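Local coordinates for uncharacterized hypothetical protein FTT_1539c (Francisella tularensis subsp. tularensis, PDB 4QVR) that is of unknown function, probably carries a signal sequence for export from the cytoplasm, and belongs to the DUF6844 family, at residues 245-257 against 268-281. Sequence-based numbering, arbitrary orientation.
Sequences FGNLSGLLPIKTF and GVVVIYSDKIKGMF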
loop_
_atom_site.group_PDB
_atom_site.type_symbol
_atom_site.label_atom_id
_atom_site.label_comp_id
_atom_site.label_asym_id
_atom_site.label_seq_id
_atom_site.Cartn_x
_atom_site.Cartn_y
_atom_site.Cartn_z
ATOM N N PHE A 245 -12.047 -3.141 5.034
ATOM C CA PHE A 245 -10.809 -3.458 5.760
ATOM C C PHE A 245 -10.403 -4.909 5.533
ATOM O O PHE A 245 -9.212 -5.201 5.409
ATOM C CB PHE A 245 -10.937 -3.205 7.257
ATOM C CG PHE A 245 -10.970 -1.760 7.622
ATOM C CD1 PHE A 245 -9.827 -0.999 7.548
ATOM C CD2 PHE A 245 -12.128 -1.165 8.070
ATOM C CE1 PHE A 245 -9.840 0.334 7.898
ATOM C CE2 PHE A 245 -12.138 0.168 8.423
ATOM C CZ PHE A 245 -10.998 0.917 8.328
ATOM N N GLY A 246 -11.381 -5.817 5.480
ATOM C CA GLY A 246 -11.087 -7.233 5.244
ATOM C C GLY A 246 -10.434 -7.491 3.872
ATOM O O GLY A 246 -9.603 -8.378 3.724
ATOM N N ASN A 247 -10.802 -6.704 2.871
ATOM C CA ASN A 247 -10.255 -6.856 1.526
ATOM C C ASN A 247 -8.871 -6.270 1.307
ATOM O O ASN A 247 -8.308 -6.444 0.229
ATOM C CB ASN A 247 -11.183 -6.186 0.522
ATOM C CG ASN A 247 -12.528 -6.851 0.432
ATOM O OD1 ASN A 247 -12.762 -7.865 1.058
ATOM N ND2 ASN A 247 -13.420 -6.277 -0.361
ATOM N N LEU A 248 -8.322 -5.539 2.278
ATOM C CA LEU A 248 -7.005 -4.938 2.090
ATOM C C LEU A 248 -5.959 -5.920 1.706
ATOM O O LEU A 248 -5.036 -5.588 0.996
ATOM C CB LEU A 248 -6.516 -4.187 3.334
ATOM C CG LEU A 248 -7.123 -2.822 3.563
ATOM C CD1 LEU A 248 -6.471 -2.175 4.776
ATOM C CD2 LEU A 248 -6.969 -1.967 2.323
ATOM N N SER A 249 -6.089 -7.129 2.197
ATOM C CA SER A 249 -5.147 -8.179 1.899
ATOM C C SER A 249 -5.136 -8.509 0.409
ATOM O O SER A 249 -4.210 -9.174 -0.051
ATOM C CB SER A 249 -5.471 -9.408 2.751
ATOM O OG SER A 249 -6.853 -9.712 2.641
ATOM N N GLY A 250 -6.138 -8.045 -0.344
ATOM C CA GLY A 250 -6.197 -8.254 -1.808
ATOM C C GLY A 250 -5.777 -7.003 -2.579
ATOM O O GLY A 250 -5.612 -7.030 -3.791
ATOM N N LEU A 251 -5.604 -5.895 -1.876
ATOM C CA LEU A 251 -5.191 -4.636 -2.531
ATOM C C LEU A 251 -3.660 -4.645 -2.581
ATOM O O LEU A 251 -2.995 -4.542 -1.574
ATOM C CB LEU A 251 -5.708 -3.425 -1.771
ATOM C CG LEU A 251 -5.513 -2.108 -2.523
ATOM C CD1 LEU A 251 -6.447 -2.035 -3.721
ATOM C CD2 LEU A 251 -5.796 -0.948 -1.614
ATOM N N LEU A 252 -3.107 -4.774 -3.767
ATOM C CA LEU A 252 -1.673 -4.940 -3.924
ATOM C C LEU A 252 -1.011 -3.847 -4.782
ATOM O O LEU A 252 -1.582 -3.447 -5.794
ATOM C CB LEU A 252 -1.516 -6.262 -4.640
ATOM C CG LEU A 252 -0.201 -6.989 -4.728
ATOM C CD1 LEU A 252 0.107 -7.577 -3.359
ATOM C CD2 LEU A 252 -0.336 -8.089 -5.765
ATOM N N PRO A 253 0.184 -3.357 -4.378
ATOM C CA PRO A 253 0.845 -2.374 -5.252
ATOM C C PRO A 253 1.412 -3.093 -6.443
ATOM O O PRO A 253 1.876 -4.236 -6.305
ATOM C CB PRO A 253 2.006 -1.818 -4.407
ATOM C CG PRO A 253 1.951 -2.505 -3.085
ATOM C CD PRO A 253 0.714 -3.357 -3.008
ATOM N N ILE A 254 1.394 -2.469 -7.608
ATOM C CA ILE A 254 1.986 -3.133 -8.765
ATOM C C ILE A 254 3.056 -2.329 -9.451
ATOM O O ILE A 254 3.877 -2.909 -10.150
ATOM C CB ILE A 254 0.947 -3.648 -9.767
ATOM C CG1 ILE A 254 0.061 -2.522 -10.269
ATOM C CG2 ILE A 254 0.112 -4.759 -9.121
ATOM C CD1 ILE A 254 -0.850 -2.997 -11.373
ATOM N N LYS A 255 3.078 -1.019 -9.200
ATOM C CA LYS A 255 4.053 -0.147 -9.766
ATOM C C LYS A 255 4.160 1.118 -8.924
ATOM O O LYS A 255 3.151 1.646 -8.452
ATOM C CB LYS A 255 3.563 0.259 -11.158
ATOM C CG LYS A 255 4.541 1.099 -11.983
ATOM C CD LYS A 255 5.688 0.227 -12.471
ATOM C CE LYS A 255 6.826 1.067 -13.007
ATOM N NZ LYS A 255 7.992 0.219 -13.310
ATOM N N THR A 256 5.386 1.593 -8.700
ATOM C CA THR A 256 5.602 2.840 -7.991
ATOM C C THR A 256 6.462 3.700 -8.869
ATOM O O THR A 256 7.153 3.171 -9.730
ATOM C CB THR A 256 6.297 2.655 -6.654
ATOM O OG1 THR A 256 7.436 1.802 -6.824
ATOM C CG2 THR A 256 5.358 2.010 -5.663
ATOM N N PHE A 257 6.420 5.014 -8.628
ATOM C CA PHE A 257 7.178 6.015 -9.375
ATOM C C PHE A 257 7.683 7.104 -8.430
ATOM O O PHE A 257 7.009 7.436 -7.452
ATOM C CB PHE A 257 6.282 6.747 -10.384
ATOM C CG PHE A 257 5.691 5.862 -11.436
ATOM C CD1 PHE A 257 6.379 5.615 -12.613
ATOM C CD2 PHE A 257 4.436 5.321 -11.272
ATOM C CE1 PHE A 257 5.837 4.807 -13.594
ATOM C CE2 PHE A 257 3.891 4.518 -12.245
ATOM C CZ PHE A 257 4.596 4.256 -13.402
ATOM N N GLY A 268 4.385 8.012 -6.353
ATOM C CA GLY A 268 3.069 7.612 -6.806
ATOM C C GLY A 268 3.010 6.091 -6.746
ATOM O O GLY A 268 4.008 5.406 -6.950
ATOM N N VAL A 269 1.865 5.551 -6.397
ATOM C CA VAL A 269 1.720 4.103 -6.329
ATOM C C VAL A 269 0.419 3.771 -7.035
ATOM O O VAL A 269 -0.559 4.504 -6.924
ATOM C CB VAL A 269 1.744 3.579 -4.880
ATOM C CG1 VAL A 269 0.637 4.207 -4.066
ATOM C CG2 VAL A 269 1.626 2.041 -4.835
ATOM N N VAL A 270 0.483 2.738 -7.863
ATOM C CA VAL A 270 -0.666 2.221 -8.566
ATOM C C VAL A 270 -0.950 0.907 -7.863
ATOM O O VAL A 270 -0.052 0.082 -7.724
ATOM C CB VAL A 270 -0.338 1.949 -10.058
ATOM C CG1 VAL A 270 -1.480 1.202 -10.758
ATOM C CG2 VAL A 270 -0.086 3.242 -10.795
ATOM N N VAL A 271 -2.187 0.728 -7.406
ATOM C CA VAL A 271 -2.612 -0.518 -6.749
ATOM C C VAL A 271 -3.763 -1.201 -7.536
ATOM O O VAL A 271 -4.492 -0.545 -8.288
ATOM C CB VAL A 271 -3.063 -0.301 -5.284
ATOM C CG1 VAL A 271 -1.925 0.231 -4.391
ATOM C CG2 VAL A 271 -4.298 0.604 -5.183
ATOM N N ILE A 272 -3.875 -2.528 -7.388
ATOM C CA ILE A 272 -4.943 -3.292 -7.994
ATOM C C ILE A 272 -5.537 -4.159 -6.899
ATOM O O ILE A 272 -4.852 -4.479 -5.947
ATOM C CB ILE A 272 -4.449 -4.260 -9.078
ATOM C CG1 ILE A 272 -3.565 -5.322 -8.423
ATOM C CG2 ILE A 272 -3.785 -3.490 -10.190
ATOM C CD1 ILE A 272 -2.986 -6.335 -9.348
ATOM N N TYR A 273 -6.813 -4.515 -7.030
ATOM C CA TYR A 273 -7.451 -5.418 -6.098
ATOM C C TYR A 273 -7.640 -6.765 -6.766
ATOM O O TYR A 273 -8.062 -6.824 -7.913
ATOM C CB TYR A 273 -8.833 -4.938 -5.650
ATOM C CG TYR A 273 -9.473 -5.974 -4.745
ATOM C CD1 TYR A 273 -9.102 -6.082 -3.427
ATOM C CD2 TYR A 273 -10.418 -6.879 -5.229
ATOM C CE1 TYR A 273 -9.659 -7.046 -2.592
ATOM C CE2 TYR A 273 -10.994 -7.831 -4.399
ATOM C CZ TYR A 273 -10.593 -7.914 -3.075
ATOM O OH TYR A 273 -11.126 -8.876 -2.233
ATOM N N SER A 274 -7.390 -7.838 -6.026
ATOM C CA SER A 274 -7.564 -9.190 -6.546
ATOM C C SER A 274 -8.123 -10.137 -5.497
ATOM O O SER A 274 -7.484 -10.355 -4.474
ATOM C CB SER A 274 -6.231 -9.761 -7.051
ATOM O OG SER A 274 -6.313 -11.189 -7.207
ATOM N N ASP A 275 -9.311 -10.689 -5.744
ATOM C CA ASP A 275 -9.887 -11.717 -4.850
ATOM C C ASP A 275 -8.930 -12.877 -4.708
ATOM O O ASP A 275 -8.741 -13.390 -3.618
ATOM C CB ASP A 275 -11.213 -12.272 -5.380
ATOM C CG ASP A 275 -12.399 -11.413 -5.013
ATOM O OD1 ASP A 275 -12.457 -10.926 -3.853
ATOM O OD2 ASP A 275 -13.301 -11.264 -5.869
ATOM N N LYS A 276 -8.319 -13.287 -5.805
ATOM C CA LYS A 276 -7.399 -14.422 -5.768
ATOM C C LYS A 276 -6.240 -14.159 -4.830
ATOM O O LYS A 276 -5.882 -15.029 -4.042
ATOM C CB LYS A 276 -6.926 -14.773 -7.163
ATOM C CG LYS A 276 -8.096 -15.213 -8.022
ATOM C CD LYS A 276 -7.692 -15.710 -9.393
ATOM C CE LYS A 276 -8.914 -16.290 -10.083
ATOM N NZ LYS A 276 -8.629 -16.809 -11.447
ATOM N N ILE A 277 -5.671 -12.958 -4.900
ATOM C CA ILE A 277 -4.599 -12.567 -3.985
ATOM C C ILE A 277 -5.145 -12.566 -2.559
ATOM O O ILE A 277 -4.496 -13.081 -1.647
ATOM C CB ILE A 277 -3.989 -11.206 -4.350
ATOM C CG1 ILE A 277 -3.200 -11.337 -5.641
ATOM C CG2 ILE A 277 -3.073 -10.695 -3.234
ATOM C CD1 ILE A 277 -1.992 -12.263 -5.548
ATOM N N LYS A 278 -6.340 -12.015 -2.359
ATOM C CA LYS A 278 -6.933 -12.066 -1.027
ATOM C C LYS A 278 -7.069 -13.529 -0.550
ATOM O O LYS A 278 -6.761 -13.845 0.592
ATOM C CB LYS A 278 -8.305 -11.403 -0.988
ATOM C CG LYS A 278 -9.001 -11.638 0.350
ATOM C CD LYS A 278 -10.368 -10.993 0.427
ATOM C CE LYS A 278 -11.007 -11.291 1.772
ATOM N NZ LYS A 278 -12.244 -10.502 1.976
ATOM N N GLY A 279 -7.565 -14.397 -1.434
ATOM C CA GLY A 279 -7.771 -15.817 -1.137
ATOM C C GLY A 279 -6.481 -16.595 -0.939
ATOM O O GLY A 279 -6.437 -17.553 -0.172
HETATM N N MSE A 280 -5.430 -16.189 -1.637
HETATM C CA MSE A 280 -4.138 -16.833 -1.497
HETATM C C MSE A 280 -3.621 -16.602 -0.101
HETATM O O MSE A 280 -3.181 -17.541 0.561
HETATM C CB MSE A 280 -3.202 -16.259 -2.545
HETATM C CG MSE A 280 -1.838 -16.925 -2.518
HETATM SE SE MSE A 280 -0.517 -15.650 -3.214
HETATM C CE MSE A 280 -0.491 -14.289 -1.789
ATOM N N PHE A 281 -3.670 -15.363 0.375
ATOM C CA PHE A 281 -3.197 -15.077 1.731
ATOM C C PHE A 281 -4.015 -15.735 2.836
ATOM O O PHE A 281 -3.460 -16.144 3.861
ATOM C CB PHE A 281 -3.111 -13.586 1.992
ATOM C CG PHE A 281 -1.941 -12.936 1.342
ATOM C CD1 PHE A 281 -0.655 -13.266 1.741
ATOM C CD2 PHE A 281 -2.107 -11.963 0.364
ATOM C CE1 PHE A 281 0.446 -12.647 1.164
ATOM C CE2 PHE A 281 -1.014 -11.346 -0.215
ATOM C CZ PHE A 281 0.267 -11.680 0.187
#
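Gly250 is the hollow here: Lys278 CB, on helix 275-285, packs against Gly250 CA at 3.9 Å, and Tyr273 CD1 lies 3.6 Å from Gly250 C. Beside it the Tyr273 ring, its CG anti to the backbone N (chi1 176°), reaches back along the turn, so that Tyr273 CE1 meets Asn247 O edge-on, in the ring plane, at 3.2 Å; the ring of Tyr153 from helix 134-159 meets it, the planes near parallel. Lys278 runs out fully extended past Ser249 OG, and Lys278 NZ bonds Asn247 OD1 at 2.8 Å.

From Leu251 onward the two chains form an antiparallel beta hairpin. Ser274 N bonds Gly250 O (3.0 Å) from above the carbonyl plane, and a straight bond from Leu252 N to Ile272 O (2.8 Å) follows. Between Pro253 and Lys255 the register slips by one residue, a beta bulge: Ile254 N bonds Val270 O, while Lys255 O takes Val270 N. The extra residue, Ile254, crosses Ile272 at about a right angle in the conformer given. On the other face Leu251 CD1 packs on Val271 CG2 (3.7 Å), and Val269 CG2 touches both Pro253 CB and Thr256 CG2.

Oily side chains thus line both faces of the hairpin, while backbone bonds join its strands and the other edge of 268-273 pairs with strand 117-126; the lysine-asparagine bond adds a polar tie between helix 275-285 and the turn at Asn247, both residues partly exposed.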